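Local coordinates for RagB/SusD domain protein (Flavobacterium johnsoniae, PDB 5J90), which binds chitin as a SusD homolog, probably helping a cell-surface uptake system capture the polysaccharide so that the bacterium can use it, at residues V200-T205 with Q232-M237; M161-D166 with L206-A211; E180-F184 with G194-W199; D113-L118 with E171-R175. All coordinates share one frame; numbering follows the deposited sequence.

Interaction 1. Residues V200-T205 with Q232-M237. With EDO (1,2-ethanediol), chain F.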
loop_
_atom_site.group_PDB
_atom_site.type_symbol
_atom_site.label_atom_id
_atom_site.label_comp_id
_atom_site.label_asym_id
_atom_site.label_seq_id
_atom_site.Cartn_x
_atom_site.Cartn_y
_atom_site.Cartn_z
ATOM N N VAL A 200 27.739 14.147 -11.747
ATOM C CA VAL A 200 27.658 12.727 -11.413
ATOM C C VAL A 200 27.424 12.553 -9.915
ATOM O O VAL A 200 26.596 11.735 -9.501
ATOM C CB VAL A 200 28.915 11.948 -11.864
ATOM C CG1 VAL A 200 28.892 10.521 -11.309
ATOM C CG2 VAL A 200 29.013 11.936 -13.386
ATOM N N ARG A 201 28.108 13.349 -9.100
ATOM C CA ARG A 201 27.949 13.275 -7.656
ATOM C C ARG A 201 26.509 13.634 -7.267
ATOM O O ARG A 201 25.929 13.028 -6.352
ATOM C CB ARG A 201 28.988 14.179 -6.968
ATOM C CG ARG A 201 29.049 14.045 -5.461
ATOM C CD ARG A 201 30.309 14.713 -4.893
ATOM N NE ARG A 201 31.534 14.031 -5.305
ATOM C CZ ARG A 201 32.465 14.551 -6.102
ATOM N NH1 ARG A 201 32.323 15.774 -6.606
ATOM N NH2 ARG A 201 33.551 13.846 -6.391
ATOM N N PHE A 202 25.923 14.603 -7.969
ATOM C CA PHE A 202 24.516 14.936 -7.759
ATOM C C PHE A 202 23.641 13.744 -8.152
ATOM O O PHE A 202 22.773 13.331 -7.378
ATOM C CB PHE A 202 24.112 16.202 -8.531
ATOM C CG PHE A 202 22.619 16.433 -8.584
ATOM C CD1 PHE A 202 21.849 16.403 -7.427
ATOM C CD2 PHE A 202 21.985 16.676 -9.793
ATOM C CE1 PHE A 202 20.470 16.604 -7.474
ATOM C CE2 PHE A 202 20.609 16.882 -9.843
ATOM C CZ PHE A 202 19.863 16.849 -8.692
ATOM N N ALA A 203 23.876 13.173 -9.330
ATOM C CA ALA A 203 23.095 12.020 -9.769
ATOM C C ALA A 203 23.162 10.877 -8.755
ATOM O O ALA A 203 22.143 10.240 -8.476
ATOM C CB ALA A 203 23.557 11.538 -11.148
ATOM N N ASN A 204 24.350 10.601 -8.210
ATOM C CA ASN A 204 24.481 9.569 -7.185
ATOM C C ASN A 204 23.625 9.896 -5.961
ATOM O O ASN A 204 22.978 9.012 -5.379
ATOM C CB ASN A 204 25.942 9.423 -6.735
ATOM C CG ASN A 204 26.868 8.944 -7.843
ATOM O OD1 ASN A 204 26.449 8.277 -8.792
ATOM N ND2 ASN A 204 28.151 9.270 -7.709
ATOM N N THR A 205 23.624 11.164 -5.555
ATOM C CA THR A 205 22.899 11.558 -4.355
ATOM C C THR A 205 21.384 11.494 -4.597
ATOM O O THR A 205 20.620 11.087 -3.722
ATOM C CB THR A 205 23.310 12.968 -3.896
ATOM O OG1 THR A 205 24.740 13.049 -3.855
ATOM C CG2 THR A 205 22.768 13.257 -2.501
ATOM N N GLN A 232 29.697 4.334 -6.113
ATOM C CA GLN A 232 30.181 4.950 -7.342
ATOM C C GLN A 232 31.448 5.737 -7.022
ATOM O O GLN A 232 31.583 6.281 -5.928
ATOM C CB GLN A 232 29.095 5.859 -7.942
ATOM C CG GLN A 232 29.181 6.059 -9.452
ATOM C CD GLN A 232 30.140 7.162 -9.881
ATOM O OE1 GLN A 232 30.396 8.113 -9.144
ATOM N NE2 GLN A 232 30.670 7.033 -11.096
ATOM N N LYS A 233 32.366 5.805 -7.977
ATOM C CA LYS A 233 33.695 6.354 -7.693
ATOM C C LYS A 233 33.719 7.790 -7.165
ATOM O O LYS A 233 34.671 8.177 -6.485
ATOM C CB LYS A 233 34.644 6.195 -8.888
ATOM C CG LYS A 233 34.313 7.063 -10.077
ATOM C CD LYS A 233 35.226 6.752 -11.259
ATOM C CE LYS A 233 36.671 7.061 -10.959
ATOM N NZ LYS A 233 37.526 6.766 -12.154
ATOM N N PHE A 234 32.683 8.578 -7.459
ATOM C CA PHE A 234 32.619 9.949 -6.962
ATOM C C PHE A 234 31.745 10.094 -5.713
ATOM O O PHE A 234 31.728 11.150 -5.066
ATOM C CB PHE A 234 32.173 10.905 -8.076
ATOM C CG PHE A 234 33.042 10.837 -9.301
ATOM C CD1 PHE A 234 34.401 11.093 -9.203
ATOM C CD2 PHE A 234 32.523 10.486 -10.535
ATOM C CE1 PHE A 234 35.216 11.022 -10.318
ATOM C CE2 PHE A 234 33.335 10.414 -11.651
ATOM C CZ PHE A 234 34.686 10.681 -11.539
ATOM N N GLY A 235 31.033 9.021 -5.375
ATOM C CA GLY A 235 30.172 9.003 -4.202
ATOM C C GLY A 235 29.090 10.067 -4.182
ATOM O O GLY A 235 28.694 10.603 -5.223
ATOM N N VAL A 236 28.603 10.362 -2.984
ATOM C CA VAL A 236 27.530 11.340 -2.828
ATOM C C VAL A 236 28.070 12.669 -2.278
ATOM O O VAL A 236 29.268 12.797 -1.976
ATOM C CB VAL A 236 26.357 10.783 -1.981
ATOM C CG1 VAL A 236 25.751 9.548 -2.663
ATOM C CG2 VAL A 236 26.792 10.469 -0.543
ATOM N N MET A 237 27.208 13.676 -2.190
ATOM C CA MET A 237 27.634 14.990 -1.700
ATOM C C MET A 237 28.345 14.890 -0.355
ATOM O O MET A 237 27.906 14.151 0.532
ATOM C CB MET A 237 26.428 15.911 -1.542
ATOM C CG MET A 237 25.680 16.188 -2.825
ATOM S SD MET A 237 24.245 17.216 -2.479
ATOM C CE MET A 237 23.532 17.277 -4.119
HETATM C C1 EDO F . 31.458 9.299 0.550
HETATM O O1 EDO F . 32.412 9.723 -0.432
HETATM C C2 EDO F . 30.048 9.417 -0.016
HETATM O O2 EDO F . 29.850 8.455 -1.053
HETATM O O HOH W 1 35.113 11.865 -4.919
#
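Asn204 reaches from helix 196-213 to the turn that follows helix 219-231 and uses its ND2 twice, donating to Gly235 O at 2.9 Å and to Gln232 OE1. Both acceptors lie in the plane of the Asn204 amide, but the donor stands above the plane of the Gln232 amide. Phe234 N reaches Gln232 OE1 from the opposite face, so this oxygen is gripped from two sides, which should hold the amide's rotation. Arg201 bends at chi3 (-66°) to bring NE within 2.9 Å of Phe234 O; its guanidinium stands nearly perpendicular to the Phe234 ring, and NH2 pairs with Glu197. Thr205 OG1 is the third polar link: it accepts from Met237 N at 3.0 Å and donates to Arg201 O. Val200 CG1 meets the edge of the Phe234 ring at CD2, 3.7 Å away.

Behind these bonds is a type I beta turn from Gln232 to Gly235. Just past it, Val236 N donates to O2 of an ethanediol, probably from the crystallisation liquor. Helix 154-177 packs on Val200, Asn204 and Gln232, helix 332-344 on Thr205, Val236 and Met237, and helix 113-134 on Phe202.

Interaction 2. Residues M161-D166 with L206-A211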
loop_
_atom_site.group_PDB
_atom_site.type_symbol
_atom_site.label_atom_id
_atom_site.label_comp_id
_atom_site.label_asym_id
_atom_site.label_seq_id
_atom_site.Cartn_x
_atom_site.Cartn_y
_atom_site.Cartn_z
ATOM N N MET A 161 13.641 5.641 -13.783
ATOM C CA MET A 161 14.493 6.709 -13.274
ATOM C C MET A 161 15.847 6.172 -12.816
ATOM O O MET A 161 16.884 6.775 -13.102
ATOM C CB MET A 161 13.790 7.499 -12.166
ATOM C CG MET A 161 12.585 8.297 -12.668
ATOM S SD MET A 161 11.870 9.400 -11.440
ATOM C CE MET A 161 11.420 8.295 -10.095
ATOM N N PHE A 162 15.863 5.038 -12.124
ATOM C CA PHE A 162 17.140 4.449 -11.718
ATOM C C PHE A 162 17.981 4.091 -12.942
ATOM O O PHE A 162 19.203 4.263 -12.923
ATOM C CB PHE A 162 16.916 3.191 -10.868
ATOM C CG PHE A 162 16.410 3.458 -9.464
ATOM C CD1 PHE A 162 17.072 4.336 -8.608
ATOM C CD2 PHE A 162 15.296 2.784 -8.984
ATOM C CE1 PHE A 162 16.619 4.558 -7.308
ATOM C CE2 PHE A 162 14.832 3.001 -7.692
ATOM C CZ PHE A 162 15.497 3.893 -6.846
ATOM N N ALA A 163 17.337 3.597 -14.004
ATOM C CA ALA A 163 18.060 3.217 -15.228
ATOM C C ALA A 163 18.579 4.443 -15.975
ATOM O O ALA A 163 19.665 4.410 -16.553
ATOM C CB ALA A 163 17.167 2.372 -16.151
ATOM N N GLU A 164 17.797 5.516 -15.970
ATOM C CA GLU A 164 18.239 6.775 -16.564
ATOM C C GLU A 164 19.452 7.330 -15.826
ATOM O O GLU A 164 20.408 7.798 -16.450
ATOM C CB GLU A 164 17.089 7.775 -16.591
ATOM C CG GLU A 164 16.050 7.406 -17.641
ATOM C CD GLU A 164 14.754 8.191 -17.524
ATOM O OE1 GLU A 164 14.469 8.740 -16.430
ATOM O OE2 GLU A 164 14.012 8.252 -18.535
ATOM N N LEU A 165 19.430 7.281 -14.500
ATOM C CA LEU A 165 20.613 7.687 -13.754
ATOM C C LEU A 165 21.812 6.782 -14.059
ATOM O O LEU A 165 22.940 7.272 -14.136
ATOM C CB LEU A 165 20.322 7.745 -12.256
ATOM C CG LEU A 165 19.286 8.798 -11.843
ATOM C CD1 LEU A 165 19.079 8.753 -10.338
ATOM C CD2 LEU A 165 19.694 10.190 -12.292
ATOM N N ASP A 166 21.584 5.476 -14.235
ATOM C CA ASP A 166 22.672 4.567 -14.639
ATOM C C ASP A 166 23.304 5.031 -15.948
ATOM O O ASP A 166 24.528 5.105 -16.061
ATOM C CB ASP A 166 22.173 3.127 -14.840
ATOM C CG ASP A 166 21.784 2.438 -13.548
ATOM O OD1 ASP A 166 22.245 2.855 -12.460
ATOM O OD2 ASP A 166 21.019 1.447 -13.650
ATOM N N LEU A 206 20.965 11.871 -5.802
ATOM C CA LEU A 206 19.566 11.749 -6.207
ATOM C C LEU A 206 19.151 10.274 -6.215
ATOM O O LEU A 206 18.053 9.939 -5.747
ATOM C CB LEU A 206 19.379 12.389 -7.585
ATOM C CG LEU A 206 17.993 12.411 -8.221
ATOM C CD1 LEU A 206 16.949 12.953 -7.266
ATOM C CD2 LEU A 206 18.039 13.228 -9.518
ATOM N N ARG A 207 20.021 9.390 -6.715
ATOM C CA ARG A 207 19.748 7.956 -6.628
ATOM C C ARG A 207 19.529 7.524 -5.174
ATOM O O ARG A 207 18.619 6.759 -4.880
ATOM C CB ARG A 207 20.887 7.125 -7.231
ATOM C CG ARG A 207 20.580 5.622 -7.195
ATOM C CD ARG A 207 21.780 4.727 -7.557
ATOM N NE ARG A 207 22.427 5.141 -8.796
ATOM C CZ ARG A 207 21.942 4.945 -10.018
ATOM N NH1 ARG A 207 20.780 4.323 -10.205
ATOM N NH2 ARG A 207 22.627 5.398 -11.068
ATOM N N LEU A 208 20.375 8.009 -4.269
ATOM C CA LEU A 208 20.237 7.665 -2.861
ATOM C C LEU A 208 18.905 8.141 -2.279
ATOM O O LEU A 208 18.250 7.401 -1.529
ATOM C CB LEU A 208 21.432 8.212 -2.059
ATOM C CG LEU A 208 21.466 7.918 -0.555
ATOM C CD1 LEU A 208 21.477 6.409 -0.278
ATOM C CD2 LEU A 208 22.678 8.591 0.084
ATOM N N ARG A 209 18.486 9.356 -2.633
ATOM C CA ARG A 209 17.175 9.850 -2.230
ATOM C C ARG A 209 16.057 8.924 -2.718
ATOM O O ARG A 209 15.169 8.550 -1.948
ATOM C CB ARG A 209 16.954 11.272 -2.766
ATOM C CG ARG A 209 15.522 11.764 -2.560
ATOM C CD ARG A 209 15.231 13.058 -3.310
ATOM N NE ARG A 209 15.809 14.224 -2.636
ATOM C CZ ARG A 209 15.673 15.466 -3.083
ATOM N NH1 ARG A 209 14.995 15.694 -4.200
ATOM N NH2 ARG A 209 16.221 16.477 -2.418
ATOM N N LEU A 210 16.099 8.572 -3.996
ATOM C CA LEU A 210 15.042 7.736 -4.577
ATOM C C LEU A 210 15.055 6.325 -3.982
ATOM O O LEU A 210 13.998 5.708 -3.779
ATOM C CB LEU A 210 15.155 7.690 -6.104
ATOM C CG LEU A 210 14.984 9.036 -6.806
ATOM C CD1 LEU A 210 15.158 8.870 -8.311
ATOM C CD2 LEU A 210 13.656 9.692 -6.472
ATOM N N ALA A 211 16.251 5.828 -3.674
ATOM C CA ALA A 211 16.387 4.526 -3.039
ATOM C C ALA A 211 15.740 4.507 -1.652
ATOM O O ALA A 211 14.969 3.601 -1.327
ATOM C CB ALA A 211 17.856 4.136 -2.965
#
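Met161 begins the contact with its terminal methyl, CE, which comes in across the leucine to meet Leu210 CD1 at 4.2 Å. One residue on, Phe162 contributes both ring and backbone. Its ring runs antiparallel to the Leu210 side chain, with CE1 3.7 Å from Leu210 CB, and turns its edge to Arg207 O and Ala211 N. Its carbonyl oxygen accepts from Arg207 NH1 at 3.1 Å (163° at the hydrogen) and, from the opposite face of the carbonyl, from Asp166 N of its own helix.

Leu165 lies alongside the arginine: CB is 3.5 Å from Arg207 NH2, and CD1 packs on the backbone of Arg207, 3.9 Å from its CA. Asp166 then closes a salt bridge, OD1 to Arg207 NH2 at 2.9 Å. Arg207 leaves its helix with CG opposite the backbone N, then bends at chi3 (-50°), which carries the guanidinium across to the other helix. A leucine in its place would probably strip Phe162 O of its cross-helix donor and leave Glu225, which also pairs with NH1, short of a positive mate, while Asp166 would keep Lys228.

Over 161-166 and 206-211 the helices run antiparallel at 162°, the segment axes 10.6 Å apart, as in the paired helices of the TPR clan to which the family belongs. Helix 113-134 packs on Met161 and Leu210, helix 219-231 supplies Glu225 and Lys228 on the arginine side, and helix 332-344 covers the far side of 206-211, through Leu208.

Interaction 3. Residues E180-F184 with G194-W199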
loop_
_atom_site.group_PDB
_atom_site.type_symbol
_atom_site.label_atom_id
_atom_site.label_comp_id
_atom_site.label_asym_id
_atom_site.label_seq_id
_atom_site.Cartn_x
_atom_site.Cartn_y
_atom_site.Cartn_z
ATOM N N GLU A 180 38.159 14.419 -20.912
ATOM C CA GLU A 180 37.472 15.232 -21.907
ATOM C C GLU A 180 36.939 16.520 -21.287
ATOM O O GLU A 180 36.164 16.482 -20.332
ATOM C CB GLU A 180 36.325 14.431 -22.524
ATOM C CG GLU A 180 35.573 15.156 -23.614
ATOM C CD GLU A 180 34.417 14.339 -24.147
ATOM O OE1 GLU A 180 34.659 13.230 -24.668
ATOM O OE2 GLU A 180 33.263 14.802 -24.036
ATOM N N ALA A 181 37.351 17.661 -21.830
ATOM C CA ALA A 181 36.908 18.951 -21.307
ATOM C C ALA A 181 35.400 19.132 -21.450
ATOM O O ALA A 181 34.811 18.728 -22.451
ATOM C CB ALA A 181 37.649 20.095 -21.991
ATOM N N SER A 182 34.786 19.748 -20.443
ATOM C CA SER A 182 33.347 20.002 -20.468
ATOM C C SER A 182 32.944 20.971 -21.571
ATOM O O SER A 182 33.659 21.930 -21.865
ATOM C CB SER A 182 32.863 20.556 -19.130
ATOM O OG SER A 182 31.484 20.901 -19.214
ATOM N N THR A 183 31.787 20.717 -22.171
ATOM C CA THR A 183 31.200 21.645 -23.124
ATOM C C THR A 183 29.877 22.190 -22.588
ATOM O O THR A 183 29.013 22.608 -23.361
ATOM C CB THR A 183 30.979 20.980 -24.498
ATOM O OG1 THR A 183 30.294 19.731 -24.336
ATOM C CG2 THR A 183 32.319 20.721 -25.178
ATOM N N PHE A 184 29.736 22.211 -21.263
ATOM C CA PHE A 184 28.457 22.553 -20.629
ATOM C C PHE A 184 28.476 23.824 -19.774
ATOM O O PHE A 184 27.429 24.286 -19.335
ATOM C CB PHE A 184 27.963 21.359 -19.792
ATOM C CG PHE A 184 26.508 21.439 -19.376
ATOM C CD1 PHE A 184 25.495 21.492 -20.322
ATOM C CD2 PHE A 184 26.160 21.427 -18.032
ATOM C CE1 PHE A 184 24.153 21.541 -19.931
ATOM C CE2 PHE A 184 24.826 21.473 -17.639
ATOM C CZ PHE A 184 23.826 21.542 -18.588
ATOM N N GLY A 194 29.431 23.556 -15.192
ATOM C CA GLY A 194 29.744 22.621 -16.252
ATOM C C GLY A 194 30.553 21.397 -15.854
ATOM O O GLY A 194 30.801 20.536 -16.691
ATOM N N LYS A 195 30.946 21.302 -14.585
ATOM C CA LYS A 195 31.805 20.199 -14.140
ATOM C C LYS A 195 31.066 18.853 -14.100
ATOM O O LYS A 195 30.174 18.646 -13.264
ATOM C CB LYS A 195 32.392 20.502 -12.762
ATOM C CG LYS A 195 33.505 19.556 -12.337
ATOM C CD LYS A 195 34.116 19.985 -11.013
ATOM C CE LYS A 195 35.358 19.165 -10.698
ATOM N NZ LYS A 195 35.841 19.406 -9.307
ATOM N N TYR A 196 31.442 17.945 -14.992
ATOM C CA TYR A 196 30.759 16.659 -15.091
ATOM C C TYR A 196 30.810 15.876 -13.782
ATOM O O TYR A 196 29.834 15.219 -13.411
ATOM C CB TYR A 196 31.352 15.807 -16.213
ATOM C CG TYR A 196 31.154 16.348 -17.619
ATOM C CD1 TYR A 196 30.151 17.263 -17.917
ATOM C CD2 TYR A 196 31.984 15.928 -18.652
ATOM C CE1 TYR A 196 29.982 17.749 -19.224
ATOM C CE2 TYR A 196 31.829 16.403 -19.943
ATOM C CZ TYR A 196 30.833 17.310 -20.226
ATOM O OH TYR A 196 30.700 17.769 -21.525
ATOM N N GLU A 197 31.946 15.915 -13.095
ATOM C CA GLU A 197 32.101 15.171 -11.851
ATOM C C GLU A 197 31.068 15.602 -10.802
ATOM O O GLU A 197 30.526 14.754 -10.084
ATOM C CB GLU A 197 33.529 15.338 -11.318
ATOM C CG GLU A 197 33.805 14.575 -10.034
ATOM C CD GLU A 197 35.209 14.801 -9.509
ATOM O OE1 GLU A 197 36.087 15.211 -10.303
ATOM O OE2 GLU A 197 35.426 14.582 -8.301
ATOM N N SER A 198 30.771 16.902 -10.731
ATOM C CA SER A 198 29.779 17.395 -9.782
ATOM C C SER A 198 28.367 16.968 -10.180
ATOM O O SER A 198 27.531 16.680 -9.320
ATOM C CB SER A 198 29.859 18.911 -9.666
ATOM O OG SER A 198 31.124 19.278 -9.140
ATOM N N TRP A 199 28.105 16.921 -11.481
ATOM C CA TRP A 199 26.836 16.415 -11.974
ATOM C C TRP A 199 26.667 14.923 -11.649
ATOM O O TRP A 199 25.571 14.482 -11.293
ATOM C CB TRP A 199 26.698 16.703 -13.470
ATOM C CG TRP A 199 26.166 18.088 -13.725
ATOM C CD1 TRP A 199 26.893 19.232 -13.931
ATOM C CD2 TRP A 199 24.789 18.471 -13.775
ATOM N NE1 TRP A 199 26.044 20.298 -14.119
ATOM C CE2 TRP A 199 24.748 19.860 -14.022
ATOM C CE3 TRP A 199 23.582 17.773 -13.638
ATOM C CZ2 TRP A 199 23.549 20.562 -14.138
ATOM C CZ3 TRP A 199 22.393 18.473 -13.753
ATOM C CH2 TRP A 199 22.387 19.852 -14.001
HETATM O O HOH W 2 32.644 17.280 -23.293
#
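Tyr196 lays one face of its ring against Ser182, whose CB sits 4.2 Å from the ring centroid in a CH-pi contact offset toward the rim. At the edge of the same ring is Phe184 CB. Phe184 then turns the edge of its own ring to the face of Trp199, an offset edge-to-face pair with centroids 5.6 Å apart (Phe184 ring to the five-membered ring) and planes at 79°. Phe184 CE2 comes within 3.8 Å of Trp199 CZ2. With OG opposite the backbone N (chi1 175°), Ser182 points its hydroxyl at Gly194 O, 2.6 Å away, while Phe184 N donates back to OG, closing an ST turn. Gly194 has positive phi, and a CB there would sit tight against Ser182 OG.

The phenol is wired into the opposing loop as well. Tyr196 OH accepts from Thr183 N at 3.2 Å, a nearly straight bond of 167°, and donates to a water that in turn donates to Ala181 O and Glu180 OE2. Glu180 also pairs with Arg175, and Trp199 NE1 binds Asp188. Ser182 OG and Tyr196 OH, each both donor and acceptor, thus let side chains of the contact satisfy the backbone at Gly194 O, Phe184 N and Thr183 N.

Interaction 4. Residues D113-L118 with E171-R175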
loop_
_atom_site.group_PDB
_atom_site.type_symbol
_atom_site.label_atom_id
_atom_site.label_comp_id
_atom_site.label_asym_id
_atom_site.label_seq_id
_atom_site.Cartn_x
_atom_site.Cartn_y
_atom_site.Cartn_z
ATOM N N ASP A 113 26.093 12.609 -26.565
ATOM C CA ASP A 113 25.616 11.906 -25.378
ATOM C C ASP A 113 25.937 12.598 -24.052
ATOM O O ASP A 113 25.333 12.267 -23.033
ATOM C CB ASP A 113 26.059 10.441 -25.383
ATOM C CG ASP A 113 25.232 9.589 -26.339
ATOM O OD1 ASP A 113 24.009 9.832 -26.453
ATOM O OD2 ASP A 113 25.800 8.680 -26.979
ATOM N N GLN A 114 26.857 13.562 -24.048
ATOM C CA GLN A 114 27.090 14.321 -22.826
ATOM C C GLN A 114 25.857 15.164 -22.502
ATOM O O GLN A 114 25.428 15.238 -21.347
ATOM C CB GLN A 114 28.366 15.182 -22.905
ATOM C CG GLN A 114 28.276 16.440 -23.772
ATOM C CD GLN A 114 28.530 16.178 -25.248
ATOM O OE1 GLN A 114 28.070 15.185 -25.808
ATOM N NE2 GLN A 114 29.273 17.078 -25.885
ATOM N N PHE A 115 25.263 15.771 -23.524
ATOM C CA PHE A 115 24.052 16.563 -23.318
ATOM C C PHE A 115 22.851 15.669 -23.002
ATOM O O PHE A 115 21.997 16.037 -22.194
ATOM C CB PHE A 115 23.766 17.461 -24.524
ATOM C CG PHE A 115 24.783 18.554 -24.715
ATOM C CD1 PHE A 115 24.841 19.627 -23.841
ATOM C CD2 PHE A 115 25.680 18.506 -25.766
ATOM C CE1 PHE A 115 25.778 20.632 -24.012
ATOM C CE2 PHE A 115 26.621 19.506 -25.944
ATOM C CZ PHE A 115 26.670 20.567 -25.065
ATOM N N TYR A 116 22.790 14.504 -23.635
ATOM C CA TYR A 116 21.741 13.538 -23.322
ATOM C C TYR A 116 21.824 13.140 -21.845
ATOM O O TYR A 116 20.827 13.166 -21.128
ATOM C CB TYR A 116 21.854 12.314 -24.229
ATOM C CG TYR A 116 20.887 11.190 -23.913
ATOM C CD1 TYR A 116 19.529 11.438 -23.730
ATOM C CD2 TYR A 116 21.329 9.878 -23.824
ATOM C CE1 TYR A 116 18.642 10.402 -23.455
ATOM C CE2 TYR A 116 20.452 8.838 -23.552
ATOM C CZ TYR A 116 19.113 9.109 -23.364
ATOM O OH TYR A 116 18.239 8.076 -23.089
ATOM N N ALA A 117 23.014 12.772 -21.392
ATOM C CA ALA A 117 23.221 12.412 -19.990
ATOM C C ALA A 117 22.771 13.511 -19.030
ATOM O O ALA A 117 22.061 13.247 -18.055
ATOM C CB ALA A 117 24.685 12.069 -19.745
ATOM N N LEU A 118 23.169 14.751 -19.303
ATOM C CA LEU A 118 22.808 15.853 -18.427
ATOM C C LEU A 118 21.293 16.054 -18.424
ATOM O O LEU A 118 20.698 16.337 -17.373
ATOM C CB LEU A 118 23.549 17.139 -18.826
ATOM C CG LEU A 118 25.049 17.039 -18.540
ATOM C CD1 LEU A 118 25.830 18.063 -19.365
ATOM C CD2 LEU A 118 25.334 17.229 -17.054
ATOM N N GLU A 171 27.894 7.492 -18.774
ATOM C CA GLU A 171 28.330 8.346 -19.878
ATOM C C GLU A 171 29.266 9.452 -19.400
ATOM O O GLU A 171 30.346 9.659 -19.974
ATOM C CB GLU A 171 27.126 8.945 -20.614
ATOM C CG GLU A 171 27.502 9.873 -21.764
ATOM C CD GLU A 171 28.184 9.151 -22.913
ATOM O OE1 GLU A 171 27.831 7.984 -23.178
ATOM O OE2 GLU A 171 29.071 9.755 -23.556
ATOM N N LEU A 172 28.875 10.166 -18.352
ATOM C CA LEU A 172 29.707 11.266 -17.871
ATOM C C LEU A 172 30.999 10.765 -17.224
ATOM O O LEU A 172 32.050 11.398 -17.356
ATOM C CB LEU A 172 28.940 12.166 -16.907
ATOM C CG LEU A 172 27.770 12.920 -17.538
ATOM C CD1 LEU A 172 27.066 13.744 -16.478
ATOM C CD2 LEU A 172 28.233 13.803 -18.706
ATOM N N THR A 173 30.932 9.638 -16.523
ATOM C CA THR A 173 32.118 9.078 -15.884
ATOM C C THR A 173 33.141 8.663 -16.942
ATOM O O THR A 173 34.343 8.873 -16.762
ATOM C CB THR A 173 31.769 7.898 -14.963
ATOM O OG1 THR A 173 30.950 8.375 -13.886
ATOM C CG2 THR A 173 33.034 7.285 -14.389
ATOM N N LYS A 174 32.662 8.106 -18.047
ATOM C CA LYS A 174 33.529 7.763 -19.178
ATOM C C LYS A 174 34.305 8.991 -19.666
ATOM O O LYS A 174 35.529 8.940 -19.863
ATOM C CB LYS A 174 32.687 7.180 -20.315
ATOM C CG LYS A 174 33.451 6.881 -21.590
ATOM C CD LYS A 174 32.520 6.316 -22.651
ATOM C CE LYS A 174 31.544 7.370 -23.148
ATOM N NZ LYS A 174 30.636 6.831 -24.205
ATOM N N ARG A 175 33.602 10.106 -19.837
ATOM C CA ARG A 175 34.232 11.332 -20.317
ATOM C C ARG A 175 35.200 11.923 -19.302
ATOM O O ARG A 175 36.265 12.424 -19.669
ATOM C CB ARG A 175 33.162 12.343 -20.731
ATOM C CG ARG A 175 32.376 11.861 -21.936
ATOM C CD ARG A 175 31.186 12.744 -22.254
ATOM N NE ARG A 175 30.403 12.163 -23.335
ATOM C CZ ARG A 175 30.440 12.569 -24.600
ATOM N NH1 ARG A 175 31.202 13.598 -24.954
ATOM N NH2 ARG A 175 29.692 11.953 -25.504
HETATM O O HOH W 3 27.954 7.322 -25.598
#
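The flat guanidinium of Arg175 lies over Gln114, with Gln114 CB 3.5 Å from its plane toward the rim and the backbone N on that face; the Gln114 amide plane is stacked on it at 25°. Edge-on, the same group meets the carboxylate of Glu171 on its own helix: NE and NH2 both hold OE2, at 2.8 Å from NE, which meets OE2 on its anti lone pair, the one turned away from OE1. This belongs to a salt-bridge network of Glu171, Lys174 and Arg175 on one wall of a helix pair, in which 113-118 and 171-175 cross at 134° with segment axes 9.7 Å apart.

Glu171 bends at chi2 (67°), bringing its CD within 3.5 Å of Asp113 CB. Asp113 OD2 and Glu171 OE1 are 4.4 Å apart, like charges probably eased by a water that donates to both and accepts from Lys174 NZ; Asp113 OD1 takes a bond from Gly110 N. A serine in place of Arg175 would probably leave Glu171 OE2 with just the weak bond from Lys174, Glu180 without the salt-bridge partner it has in NH1, and a gap over Gln114.

No direct hydrogen bond joins the two segments; deeper in, the contact is apolar. Ala117 CB packs on Leu172 CG, also near Glu171 CB, while Leu172 continues to Val200 on helix 196-213. Last in the row, Leu118 CD2 touches Leu172 CD1 at 3.9 Å.

Helix 196-213 runs through interactions 1, 2 and 3, and helix 154-177 through interactions 2 and 4, so one bundle carries all four. Interactions 3 and 4 are closest, centres about 9 Å apart, joined by Glu180 OE2 to Arg175 NH1 at 2.6 Å and by Leu118, wedged against Phe184 and Trp199. Interactions 1 and 2 lie about 11 Å apart, centre to centre, and meet where Ala203 O touches Leu165 CD1. Interaction 1 reaches interaction 4 through Val200 on Leu172 and interaction 3 through Phe234 on Glu197. Interactions 2 and 3 do not touch; their nearest atoms are about 7 Å apart. The ethanediol lies at interaction 1.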